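Side-chain contacts in GMP reductase (Trypanosoma brucei brucei, PDB 6JIG), which probably catalyses the irreversible NADPH-dependent deamination of GMP to IMP, and carries paired CBS domains that bind guanine nucleotides: residues E100-I105 with N137-L142; I177-V182 with S210-L215; N193-G198 with L204-L209. The protein carries 1 engineered substitution. All blocks are in the same frame, centred on the assembly; numbering follows the deposited sequence.

Contact 1 of 3, residues E100-I105 with N137-L142; sequences ESPRII and NERKLL. With 5GP (guanosine-5'-monophosphate), chain C.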
loop_
_atom_site.group_PDB
_atom_site.type_symbol
_atom_site.label_atom_id
_atom_site.label_comp_id
_atom_site.label_asym_id
_atom_site.label_seq_id
_atom_site.Cartn_x
_atom_site.Cartn_y
_atom_site.Cartn_z
ATOM N N GLU A 100 -59.264 4.708 -6.644
ATOM C CA GLU A 100 -60.197 5.196 -5.646
ATOM C C GLU A 100 -59.782 6.592 -5.206
ATOM O O GLU A 100 -58.597 6.937 -5.205
ATOM C CB GLU A 100 -60.260 4.250 -4.445
ATOM C CG GLU A 100 -60.851 2.879 -4.765
ATOM C CD GLU A 100 -61.186 2.066 -3.514
ATOM O OE1 GLU A 100 -60.880 2.528 -2.392
ATOM O OE2 GLU A 100 -61.754 0.960 -3.658
ATOM N N SER A 101 -60.777 7.401 -4.853
ATOM C CA SER A 101 -60.572 8.782 -4.431
ATOM C C SER A 101 -59.595 9.541 -5.338
ATOM O O SER A 101 -58.597 10.090 -4.859
ATOM C CB SER A 101 -60.105 8.828 -2.986
ATOM O OG SER A 101 -60.971 8.066 -2.167
ATOM N N PRO A 102 -59.852 9.583 -6.646
ATOM C CA PRO A 102 -58.937 10.301 -7.540
ATOM C C PRO A 102 -58.844 11.766 -7.138
ATOM O O PRO A 102 -59.778 12.342 -6.568
ATOM C CB PRO A 102 -59.575 10.123 -8.925
ATOM C CG PRO A 102 -61.021 9.915 -8.645
ATOM C CD PRO A 102 -61.093 9.176 -7.330
ATOM N N ARG A 103 -57.683 12.358 -7.404
ATOM C CA ARG A 103 -57.447 13.740 -7.008
ATOM C C ARG A 103 -58.310 14.687 -7.835
ATOM O O ARG A 103 -58.469 14.515 -9.051
ATOM C CB ARG A 103 -55.966 14.101 -7.163
ATOM C CG ARG A 103 -54.996 13.164 -6.421
ATOM C CD ARG A 103 -55.304 13.121 -4.920
ATOM N NE ARG A 103 -54.980 14.389 -4.278
ATOM C CZ ARG A 103 -55.290 14.703 -3.027
ATOM N NH1 ARG A 103 -55.932 13.834 -2.255
ATOM N NH2 ARG A 103 -54.944 15.891 -2.545
ATOM N N ILE A 104 -58.864 15.702 -7.166
ATOM C CA ILE A 104 -59.821 16.605 -7.791
ATOM C C ILE A 104 -59.382 18.046 -7.576
ATOM O O ILE A 104 -58.473 18.342 -6.805
ATOM C CB ILE A 104 -61.262 16.394 -7.267
ATOM C CG1 ILE A 104 -61.309 16.318 -5.743
ATOM C CG2 ILE A 104 -61.848 15.132 -7.839
ATOM C CD1 ILE A 104 -61.356 17.635 -5.048
ATOM N N ILE A 105 -60.073 18.950 -8.267
ATOM C CA ILE A 105 -59.850 20.381 -8.129
ATOM C C ILE A 105 -61.165 21.073 -8.459
ATOM O O ILE A 105 -62.044 20.496 -9.104
ATOM C CB ILE A 105 -58.704 20.860 -9.049
ATOM C CG1 ILE A 105 -58.198 22.238 -8.622
ATOM C CG2 ILE A 105 -59.139 20.818 -10.515
ATOM C CD1 ILE A 105 -56.955 22.662 -9.341
ATOM N N ASN A 137 -67.731 18.011 -1.425
ATOM C CA ASN A 137 -68.704 17.138 -0.775
ATOM C C ASN A 137 -69.485 16.292 -1.777
ATOM O O ASN A 137 -69.782 15.124 -1.503
ATOM C CB ASN A 137 -69.661 17.966 0.080
ATOM N N GLU A 138 -69.836 16.855 -2.935
ATOM C CA GLU A 138 -70.614 16.124 -3.932
ATOM C C GLU A 138 -69.772 15.507 -5.036
ATOM O O GLU A 138 -70.172 14.483 -5.596
ATOM C CB GLU A 138 -71.652 17.024 -4.594
ATOM C CG GLU A 138 -72.627 17.692 -3.660
ATOM C CD GLU A 138 -73.534 18.639 -4.413
ATOM O OE1 GLU A 138 -73.771 19.763 -3.922
ATOM O OE2 GLU A 138 -73.994 18.257 -5.513
ATOM N N ARG A 139 -68.650 16.132 -5.394
ATOM C CA ARG A 139 -67.775 15.641 -6.461
ATOM C C ARG A 139 -68.552 15.378 -7.750
ATOM O O ARG A 139 -68.310 14.398 -8.455
ATOM C CB ARG A 139 -67.022 14.382 -6.021
ATOM C CG ARG A 139 -66.134 14.591 -4.813
ATOM C CD ARG A 139 -65.287 13.355 -4.520
ATOM N NE ARG A 139 -64.126 13.698 -3.703
ATOM C CZ ARG A 139 -62.870 13.356 -3.983
ATOM N NH1 ARG A 139 -62.579 12.631 -5.065
ATOM N NH2 ARG A 139 -61.898 13.728 -3.163
ATOM N N LYS A 140 -69.511 16.252 -8.054
ATOM C CA LYS A 140 -70.172 16.213 -9.351
ATOM C C LYS A 140 -69.153 16.579 -10.426
ATOM O O LYS A 140 -68.521 17.637 -10.354
ATOM C CB LYS A 140 -71.368 17.166 -9.378
ATOM N N LEU A 141 -68.980 15.705 -11.412
ATOM C CA LEU A 141 -67.897 15.852 -12.378
ATOM C C LEU A 141 -68.221 16.961 -13.375
ATOM O O LEU A 141 -69.233 16.894 -14.081
ATOM C CB LEU A 141 -67.649 14.529 -13.097
ATOM C CG LEU A 141 -66.474 14.501 -14.077
ATOM C CD1 LEU A 141 -65.144 14.665 -13.330
ATOM C CD2 LEU A 141 -66.483 13.216 -14.886
ATOM N N LEU A 142 -67.351 17.970 -13.448
ATOM C CA LEU A 142 -67.512 19.054 -14.411
ATOM C C LEU A 142 -66.553 18.963 -15.585
ATOM O O LEU A 142 -66.845 19.514 -16.654
ATOM C CB LEU A 142 -67.317 20.412 -13.728
ATOM C CG LEU A 142 -68.048 20.600 -12.400
ATOM C CD1 LEU A 142 -67.732 21.958 -11.786
ATOM C CD2 LEU A 142 -69.553 20.409 -12.561
HETATM P P 5GP C . -50.302 9.818 -15.615
HETATM O O1P 5GP C . -50.559 9.328 -17.022
HETATM O O2P 5GP C . -51.528 10.341 -14.896
HETATM O O3P 5GP C . -48.975 10.508 -15.362
HETATM O "O5'" 5GP C . -50.144 8.488 -14.772
HETATM C "C5'" 5GP C . -51.093 8.233 -13.764
HETATM C "C4'" 5GP C . -50.594 7.224 -12.780
HETATM O "O4'" 5GP C . -50.816 7.770 -11.445
HETATM C "C3'" 5GP C . -51.378 5.918 -12.854
HETATM O "O3'" 5GP C . -50.538 4.800 -12.563
HETATM C "C2'" 5GP C . -52.437 6.113 -11.772
HETATM O "O2'" 5GP C . -53.011 4.932 -11.258
HETATM C "C1'" 5GP C . -51.658 6.901 -10.718
HETATM N N9 5GP C . -52.540 7.678 -9.852
HETATM C C8 5GP C . -52.732 7.424 -8.548
HETATM N N7 5GP C . -53.649 8.276 -8.057
HETATM C C5 5GP C . -54.066 9.062 -9.080
HETATM C C6 5GP C . -54.988 10.097 -9.157
HETATM O O6 5GP C . -55.616 10.449 -8.138
HETATM N N1 5GP C . -55.195 10.707 -10.330
HETATM C C2 5GP C . -54.521 10.341 -11.432
HETATM N N2 5GP C . -54.776 10.997 -12.595
HETATM N N3 5GP C . -53.600 9.330 -11.390
HETATM C C4 5GP C . -53.365 8.680 -10.218
#

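Contact 2 of 3, residues I177-V182 with S210-L215; sequences ISLEEV and SDVVKL. With 5GP (guanosine-5'-monophosphate), chain C.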
loop_
_atom_site.group_PDB
_atom_site.type_symbol
_atom_site.label_atom_id
_atom_site.label_comp_id
_atom_site.label_asym_id
_atom_site.label_seq_id
_atom_site.Cartn_x
_atom_site.Cartn_y
_atom_site.Cartn_z
ATOM N N ILE A 177 -66.505 -2.316 -14.567
ATOM C CA ILE A 177 -66.020 -2.331 -15.939
ATOM C C ILE A 177 -64.799 -3.235 -16.040
ATOM O O ILE A 177 -63.955 -3.282 -15.136
ATOM C CB ILE A 177 -65.721 -0.899 -16.414
ATOM C CG1 ILE A 177 -65.424 -0.873 -17.911
ATOM C CG2 ILE A 177 -64.546 -0.304 -15.642
ATOM C CD1 ILE A 177 -65.534 0.518 -18.509
ATOM N N SER A 178 -64.720 -3.988 -17.129
ATOM C CA SER A 178 -63.605 -4.887 -17.351
ATOM C C SER A 178 -62.456 -4.139 -18.019
ATOM O O SER A 178 -62.601 -3.005 -18.479
ATOM C CB SER A 178 -64.041 -6.078 -18.200
ATOM O OG SER A 178 -64.106 -5.715 -19.571
ATOM N N LEU A 179 -61.294 -4.790 -18.056
ATOM C CA LEU A 179 -60.150 -4.208 -18.749
ATOM C C LEU A 179 -60.407 -4.126 -20.248
ATOM O O LEU A 179 -60.033 -3.141 -20.895
ATOM C CB LEU A 179 -58.883 -5.021 -18.459
ATOM C CG LEU A 179 -57.643 -4.574 -19.247
ATOM C CD1 LEU A 179 -57.246 -3.165 -18.839
ATOM C CD2 LEU A 179 -56.476 -5.525 -19.054
ATOM N N GLU A 180 -61.049 -5.152 -20.821
ATOM C CA GLU A 180 -61.363 -5.114 -22.247
ATOM C C GLU A 180 -62.364 -4.010 -22.561
ATOM O O GLU A 180 -62.247 -3.335 -23.590
ATOM C CB GLU A 180 -61.893 -6.471 -22.713
ATOM N N GLU A 181 -63.342 -3.795 -21.676
ATOM C CA GLU A 181 -64.367 -2.793 -21.954
ATOM C C GLU A 181 -63.799 -1.383 -21.877
ATOM O O GLU A 181 -64.091 -0.543 -22.739
ATOM C CB GLU A 181 -65.547 -2.947 -20.992
ATOM C CG GLU A 181 -66.665 -1.903 -21.180
ATOM C CD GLU A 181 -67.129 -1.737 -22.642
ATOM O OE1 GLU A 181 -67.081 -2.716 -23.421
ATOM O OE2 GLU A 181 -67.554 -0.619 -23.014
ATOM N N VAL A 182 -62.983 -1.098 -20.860
ATOM C CA VAL A 182 -62.431 0.249 -20.768
ATOM C C VAL A 182 -61.402 0.479 -21.867
ATOM O O VAL A 182 -61.261 1.602 -22.367
ATOM C CB VAL A 182 -61.868 0.508 -19.357
ATOM C CG1 VAL A 182 -60.462 -0.091 -19.190
ATOM C CG2 VAL A 182 -61.894 2.007 -19.041
ATOM N N SER A 210 -52.549 4.996 -18.814
ATOM C CA SER A 210 -51.273 4.499 -18.291
ATOM C C SER A 210 -51.455 3.172 -17.575
ATOM O O SER A 210 -50.661 2.243 -17.751
ATOM C CB SER A 210 -50.652 5.522 -17.331
ATOM O OG SER A 210 -50.342 6.730 -17.996
ATOM N N ASP A 211 -52.486 3.081 -16.738
ATOM C CA ASP A 211 -52.748 1.853 -15.997
ATOM C C ASP A 211 -53.215 0.740 -16.923
ATOM O O ASP A 211 -52.835 -0.420 -16.749
ATOM C CB ASP A 211 -53.796 2.116 -14.920
ATOM C CG ASP A 211 -53.257 2.920 -13.762
ATOM O OD1 ASP A 211 -52.093 2.696 -13.371
ATOM O OD2 ASP A 211 -54.000 3.765 -13.223
ATOM N N VAL A 212 -54.052 1.077 -17.904
ATOM C CA VAL A 212 -54.538 0.076 -18.851
ATOM C C VAL A 212 -53.381 -0.505 -19.646
ATOM O O VAL A 212 -53.278 -1.726 -19.825
ATOM C CB VAL A 212 -55.608 0.692 -19.775
ATOM C CG1 VAL A 212 -55.911 -0.242 -20.936
ATOM C CG2 VAL A 212 -56.877 1.008 -18.981
ATOM N N VAL A 213 -52.487 0.356 -20.133
ATOM C CA VAL A 213 -51.332 -0.127 -20.889
ATOM C C VAL A 213 -50.507 -1.095 -20.048
ATOM O O VAL A 213 -50.103 -2.163 -20.521
ATOM C CB VAL A 213 -50.488 1.062 -21.384
ATOM C CG1 VAL A 213 -49.087 0.609 -21.786
ATOM C CG2 VAL A 213 -51.183 1.739 -22.544
ATOM N N LYS A 214 -50.256 -0.747 -18.785
ATOM C CA LYS A 214 -49.486 -1.630 -17.911
ATOM C C LYS A 214 -50.171 -2.985 -17.745
ATOM O O LYS A 214 -49.517 -4.032 -17.805
ATOM C CB LYS A 214 -49.279 -0.973 -16.547
ATOM C CG LYS A 214 -48.255 0.152 -16.527
ATOM C CD LYS A 214 -48.176 0.775 -15.137
ATOM C CE LYS A 214 -47.205 1.956 -15.096
ATOM N NZ LYS A 214 -47.652 2.962 -14.077
ATOM N N LEU A 215 -51.489 -2.979 -17.512
ATOM C CA LEU A 215 -52.215 -4.229 -17.293
ATOM C C LEU A 215 -52.292 -5.068 -18.560
ATOM O O LEU A 215 -52.395 -6.299 -18.487
ATOM C CB LEU A 215 -53.613 -3.928 -16.765
ATOM C CG LEU A 215 -53.572 -3.374 -15.345
ATOM C CD1 LEU A 215 -54.858 -2.651 -14.995
ATOM C CD2 LEU A 215 -53.289 -4.504 -14.361
HETATM P P 5GP C . -50.302 9.818 -15.615
HETATM O O1P 5GP C . -50.559 9.328 -17.022
HETATM O O2P 5GP C . -51.528 10.341 -14.896
HETATM O O3P 5GP C . -48.975 10.508 -15.362
HETATM O "O5'" 5GP C . -50.144 8.488 -14.772
HETATM C "C5'" 5GP C . -51.093 8.233 -13.764
HETATM C "C4'" 5GP C . -50.594 7.224 -12.780
HETATM O "O4'" 5GP C . -50.816 7.770 -11.445
HETATM C "C3'" 5GP C . -51.378 5.918 -12.854
HETATM O "O3'" 5GP C . -50.538 4.800 -12.563
HETATM C "C2'" 5GP C . -52.437 6.113 -11.772
HETATM O "O2'" 5GP C . -53.011 4.932 -11.258
HETATM C "C1'" 5GP C . -51.658 6.901 -10.718
HETATM N N9 5GP C . -52.540 7.678 -9.852
HETATM C C8 5GP C . -52.732 7.424 -8.548
HETATM N N7 5GP C . -53.649 8.276 -8.057
HETATM C C5 5GP C . -54.066 9.062 -9.080
HETATM C C6 5GP C . -54.988 10.097 -9.157
HETATM O O6 5GP C . -55.616 10.449 -8.138
HETATM N N1 5GP C . -55.195 10.707 -10.330
HETATM C C2 5GP C . -54.521 10.341 -11.432
HETATM N N2 5GP C . -54.776 10.997 -12.595
HETATM N N3 5GP C . -53.600 9.330 -11.390
HETATM C C4 5GP C . -53.365 8.680 -10.218
#

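Contact 3 of 3, residues N193-G198 with L204-L209; sequences NVPIVG and LYLVTL. With 5GP (guanosine-5'-monophosphate), chain C.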
loop_
_atom_site.group_PDB
_atom_site.type_symbol
_atom_site.label_atom_id
_atom_site.label_comp_id
_atom_site.label_asym_id
_atom_site.label_seq_id
_atom_site.Cartn_x
_atom_site.Cartn_y
_atom_site.Cartn_z
ATOM N N ASN A 193 -58.411 8.999 -20.290
ATOM C CA ASN A 193 -58.984 8.992 -18.956
ATOM C C ASN A 193 -60.465 8.687 -19.074
ATOM O O ASN A 193 -61.175 9.340 -19.844
ATOM C CB ASN A 193 -58.783 10.333 -18.251
ATOM C CG ASN A 193 -57.345 10.563 -17.841
ATOM O OD1 ASN A 193 -56.852 9.925 -16.921
ATOM N ND2 ASN A 193 -56.668 11.487 -18.520
ATOM N N VAL A 194 -60.923 7.697 -18.317
ATOM C CA VAL A 194 -62.340 7.372 -18.217
ATOM C C VAL A 194 -62.728 7.414 -16.745
ATOM O O VAL A 194 -62.478 6.466 -15.995
ATOM C CB VAL A 194 -62.655 6.000 -18.839
ATOM C CG1 VAL A 194 -64.125 5.647 -18.629
ATOM C CG2 VAL A 194 -62.315 5.996 -20.325
ATOM N N PRO A 195 -63.313 8.510 -16.285
ATOM C CA PRO A 195 -63.893 8.521 -14.943
ATOM C C PRO A 195 -65.122 7.626 -14.877
ATOM O O PRO A 195 -65.843 7.439 -15.861
ATOM C CB PRO A 195 -64.261 9.991 -14.724
ATOM C CG PRO A 195 -64.397 10.546 -16.089
ATOM C CD PRO A 195 -63.463 9.804 -16.972
ATOM N N ILE A 196 -65.334 7.045 -13.702
ATOM C CA ILE A 196 -66.531 6.276 -13.391
ATOM C C ILE A 196 -67.364 7.121 -12.443
ATOM O O ILE A 196 -66.887 7.513 -11.372
ATOM C CB ILE A 196 -66.191 4.917 -12.758
ATOM C CG1 ILE A 196 -65.105 4.194 -13.557
ATOM C CG2 ILE A 196 -67.468 4.071 -12.570
ATOM C CD1 ILE A 196 -65.467 3.915 -14.991
ATOM N N VAL A 197 -68.605 7.417 -12.831
ATOM C CA VAL A 197 -69.465 8.249 -12.004
ATOM C C VAL A 197 -70.684 7.450 -11.561
ATOM O O VAL A 197 -71.010 6.397 -12.116
ATOM C CB VAL A 197 -69.912 9.539 -12.721
ATOM C CG1 VAL A 197 -68.723 10.434 -12.998
ATOM C CG2 VAL A 197 -70.649 9.199 -13.994
ATOM N N GLY A 198 -71.367 7.983 -10.553
ATOM C CA GLY A 198 -72.570 7.376 -10.028
ATOM C C GLY A 198 -73.811 7.803 -10.790
ATOM O O GLY A 198 -73.749 8.421 -11.855
ATOM N N LEU A 204 -66.774 8.610 -8.859
ATOM C CA LEU A 204 -66.505 7.424 -8.046
ATOM C C LEU A 204 -65.095 6.876 -8.231
ATOM O O LEU A 204 -64.380 6.666 -7.241
ATOM C CB LEU A 204 -67.526 6.322 -8.357
ATOM C CG LEU A 204 -68.999 6.694 -8.165
ATOM C CD1 LEU A 204 -69.875 5.536 -8.603
ATOM C CD2 LEU A 204 -69.257 7.064 -6.714
ATOM N N TYR A 205 -64.674 6.628 -9.472
ATOM C CA TYR A 205 -63.329 6.134 -9.757
ATOM C C TYR A 205 -62.780 6.853 -10.978
ATOM O O TYR A 205 -63.489 7.595 -11.668
ATOM C CB TYR A 205 -63.303 4.618 -10.026
ATOM C CG TYR A 205 -63.928 3.768 -8.949
ATOM C CD1 TYR A 205 -63.225 3.445 -7.790
ATOM C CD2 TYR A 205 -65.217 3.282 -9.090
ATOM C CE1 TYR A 205 -63.810 2.669 -6.794
ATOM C CE2 TYR A 205 -65.802 2.505 -8.113
ATOM C CZ TYR A 205 -65.100 2.203 -6.965
ATOM O OH TYR A 205 -65.705 1.431 -5.993
ATOM N N LEU A 206 -61.505 6.593 -11.260
ATOM C CA LEU A 206 -60.875 7.002 -12.505
ATOM C C LEU A 206 -60.077 5.832 -13.055
ATOM O O LEU A 206 -59.395 5.131 -12.297
ATOM C CB LEU A 206 -59.966 8.218 -12.290
ATOM C CG LEU A 206 -59.096 8.595 -13.488
ATOM C CD1 LEU A 206 -59.998 9.145 -14.611
ATOM C CD2 LEU A 206 -58.017 9.606 -13.075
ATOM N N VAL A 207 -60.175 5.608 -14.365
ATOM C CA VAL A 207 -59.313 4.662 -15.066
ATOM C C VAL A 207 -58.477 5.446 -16.068
ATOM O O VAL A 207 -59.018 6.241 -16.846
ATOM C CB VAL A 207 -60.117 3.554 -15.769
ATOM C CG1 VAL A 207 -59.174 2.454 -16.258
ATOM C CG2 VAL A 207 -61.181 2.988 -14.833
ATOM N N THR A 208 -57.161 5.232 -16.045
ATOM C CA THR A 208 -56.243 5.950 -16.916
ATOM C C THR A 208 -55.606 5.012 -17.930
ATOM O O THR A 208 -55.405 3.820 -17.670
ATOM C CB THR A 208 -55.129 6.642 -16.121
ATOM O OG1 THR A 208 -54.225 5.653 -15.622
ATOM C CG2 THR A 208 -55.700 7.407 -14.966
ATOM N N LEU A 209 -55.269 5.583 -19.084
ATOM C CA LEU A 209 -54.603 4.824 -20.132
ATOM C C LEU A 209 -53.287 4.238 -19.637
ATOM O O LEU A 209 -52.933 3.108 -19.995
ATOM C CB LEU A 209 -54.374 5.722 -21.346
ATOM C CG LEU A 209 -53.499 5.222 -22.485
ATOM C CD1 LEU A 209 -54.103 3.970 -23.108
ATOM C CD2 LEU A 209 -53.333 6.316 -23.520
HETATM P P 5GP C . -50.302 9.818 -15.615
HETATM O O1P 5GP C . -50.559 9.328 -17.022
HETATM O O2P 5GP C . -51.528 10.341 -14.896
HETATM O O3P 5GP C . -48.975 10.508 -15.362
HETATM O "O5'" 5GP C . -50.144 8.488 -14.772
HETATM C "C5'" 5GP C . -51.093 8.233 -13.764
HETATM C "C4'" 5GP C . -50.594 7.224 -12.780
HETATM O "O4'" 5GP C . -50.816 7.770 -11.445
HETATM C "C3'" 5GP C . -51.378 5.918 -12.854
HETATM O "O3'" 5GP C . -50.538 4.800 -12.563
HETATM C "C2'" 5GP C . -52.437 6.113 -11.772
HETATM O "O2'" 5GP C . -53.011 4.932 -11.258
HETATM C "C1'" 5GP C . -51.658 6.901 -10.718
HETATM N N9 5GP C . -52.540 7.678 -9.852
HETATM C C8 5GP C . -52.732 7.424 -8.548
HETATM N N7 5GP C . -53.649 8.276 -8.057
HETATM C C5 5GP C . -54.066 9.062 -9.080
HETATM C C6 5GP C . -54.988 10.097 -9.157
HETATM O O6 5GP C . -55.616 10.449 -8.138
HETATM N N1 5GP C . -55.195 10.707 -10.330
HETATM C C2 5GP C . -54.521 10.341 -11.432
HETATM N N2 5GP C . -54.776 10.997 -12.595
HETATM N N3 5GP C . -53.600 9.330 -11.390
HETATM C C4 5GP C . -53.365 8.680 -10.218
#

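Contact 1 of 3, residues E100-I105 with N137-L142
The carbonyl oxygen of Pro-102 takes a hydrogen bond from the guanidinium of Arg-139, with NH1 3.2 Å from Pro-102 O. The N-H points fairly straight at its acceptor (153°), and the donor lies in the carbonyl plane, while the oxygen sits slightly tilted from the plane of the guanidinium. It therefore meets that group at its edge. One face of the same guanidinium is covered by Ile-104: CG1 stands 3.6 Å above the plane, displaced toward the rim, and comes within 3.7 Å of Arg-139 NH2. The branch CG2 of Ile-104 approaches NH1 instead, so both branches lie over one face, CG1 toward NH2 and CG2 toward NH1, and the two side chains cross at about a right angle. The reach comes from a chain that runs extended from CG to NE (chi2 -173°, chi3 160°), carrying the charge from the turn before strand 141-146 across to residues 102-104.

The N-H of the same peptide faces the ligand. Arg-103 N donates to O6 of guanosine-5'-monophosphate at 2.9 Å, and Arg-103 CG packs close against the same oxygen at 3.3 Å. The side chain of Arg-103, bent at chi2 and chi3, forms a cation-pi contact with Trp-120. Pro-102 also packs on Leu-131 and Leu-206, between the two sheets.

The peptide between Pro-102 and Arg-103 is thus gripped at both ends, its C=O by an arginine and its N-H by the purine. A positive charge beside the oxygen would be expected to polarise this peptide and make its N-H a somewhat better donor to O6, so that Arg-139 acts as a second-shell partner of a backbone group that binds the 6-oxo group of the base.

Contact 2 of 3, residues I177-V182 with S210-L215
Leu-179 leans from helix 179-189 onto helix 209-216 and forks over two successive contact positions of the second helix. Its CD1 methyl meets Val-212 CG1 at 3.8 Å, while CD2 lies against Leu-215 CB at 4.0 Å. Both encounters are oblique. With CG opposite the backbone N (chi1 174°), the leucine sends its two methyls to residues three apart in sequence, almost one helical turn. Val-182, one turn further along its own helix, runs past Val-212 in the opposite sense, and here it is CG1 that touches Val-212 CG2 at 3.8 Å. Val-212 therefore divides its branches, CG1 to the leucine and CG2 mainly to the valine. Phe-97 adds to the cover of Leu-179 and Leu-215, and Leu-152 of a second subunit packs on Val-212.

At the start of the first helix Ser-178 is the N-cap, its OG accepting from Glu-181 N at 2.9 Å. The polar residues of segment 210-215 serve the nucleotide instead. Ser-210 OG donates to the phosphate oxygen O1P of guanosine-5'-monophosphate at 2.8 Å, and the Asp-211 carboxylate faces both ribose hydroxyls, OD1 2.7 Å from O3'; the approach of OD2 to O2' is modelled very short, so its exact length is doubtful.

Helix 209-216 is accordingly two-sided. Between the two helices the contacts are aliphatic: methyls of Leu-179, Val-182 and Val-212 and the CB of Leu-215. Hydroxyl and carboxylate groups face the sugar and phosphate, so apolar packing is one of the contacts that position a helix whose other residues bind the nucleotide.

Contact 3 of 3, residues N193-G198 with L204-L209
A beta hairpin of the second CBS motif joins strand 193-197 to strand 203-208, and the two run antiparallel at 164° with their axes 4.4 Å apart. Val-194 and Val-207 form a hydrogen-bonded pair through both of their peptides: Val-194 N reaches Val-207 O at 2.8 Å in an almost straight bond, and Val-207 N returns one to Val-194 O. Toward the turn, Ile-196 N donates to Tyr-205 O. Ile-196 O then accepts twice, from Leu-204 N at 2.7 Å and from Tyr-205 N at 3.0 Å. Two residues thus face one, a classic beta bulge.

Ile-196 and Tyr-205 share a face of the sheet with Val-194 and Val-207. CG1 of Ile-196 packs 4.0 Å from Tyr-205 CB, and its CB lies at the edge of the tyrosine ring rather than over it. Leu-204, the first residue of the bulge, folds CD1 over the strand end, 3.5 Å from Gly-198 N. On the opposite face, the side chains of Asn-193 and Thr-208 run alongside each other in the same direction, with Asn-193 OD1 3.4 Å from Thr-208 CG2. Leu-206 puts its two methyls to different uses: CD1 sits against Pro-195, and CD2 touches the purine N2 of guanosine-5'-monophosphate at 3.6 Å.

Thr-208 OG1, placed between the backbone N and the carbonyl carbon (chi1 72°), caps helix 209-216 by accepting from Asp-211 N, the backbone of a ribose-binding residue. Backbone bonds from Leu-206 to Ile-99 continue the sheet into strand 99-100. A hairpin leading straight into a helix, with a nucleotide beside the junction, is typical of the beta-beta-alpha half of the beta-alpha-beta-beta-alpha CBS fold.

From the N terminus, contact 1 comes first, its 100-105 and 137-142 segments closing a loop through helix 111-118 and strand 129-133 of the first CBS motif. It ends before contact 2 opens, so these two stand in series, their centres about 21 Å apart. Contact 2 closes a slightly shorter loop between helices 179-189 and 209-216 of the second motif, and the hairpin of contact 3 is nested inside it. Val-207 of contact 3 meets Val-182 and Val-212, laying the helices on the sheet, while Pro-195 and Leu-206 meet Leu-141 and Pro-102 of contact 1. All three border the same guanosine-5'-monophosphate, bound between the two motifs.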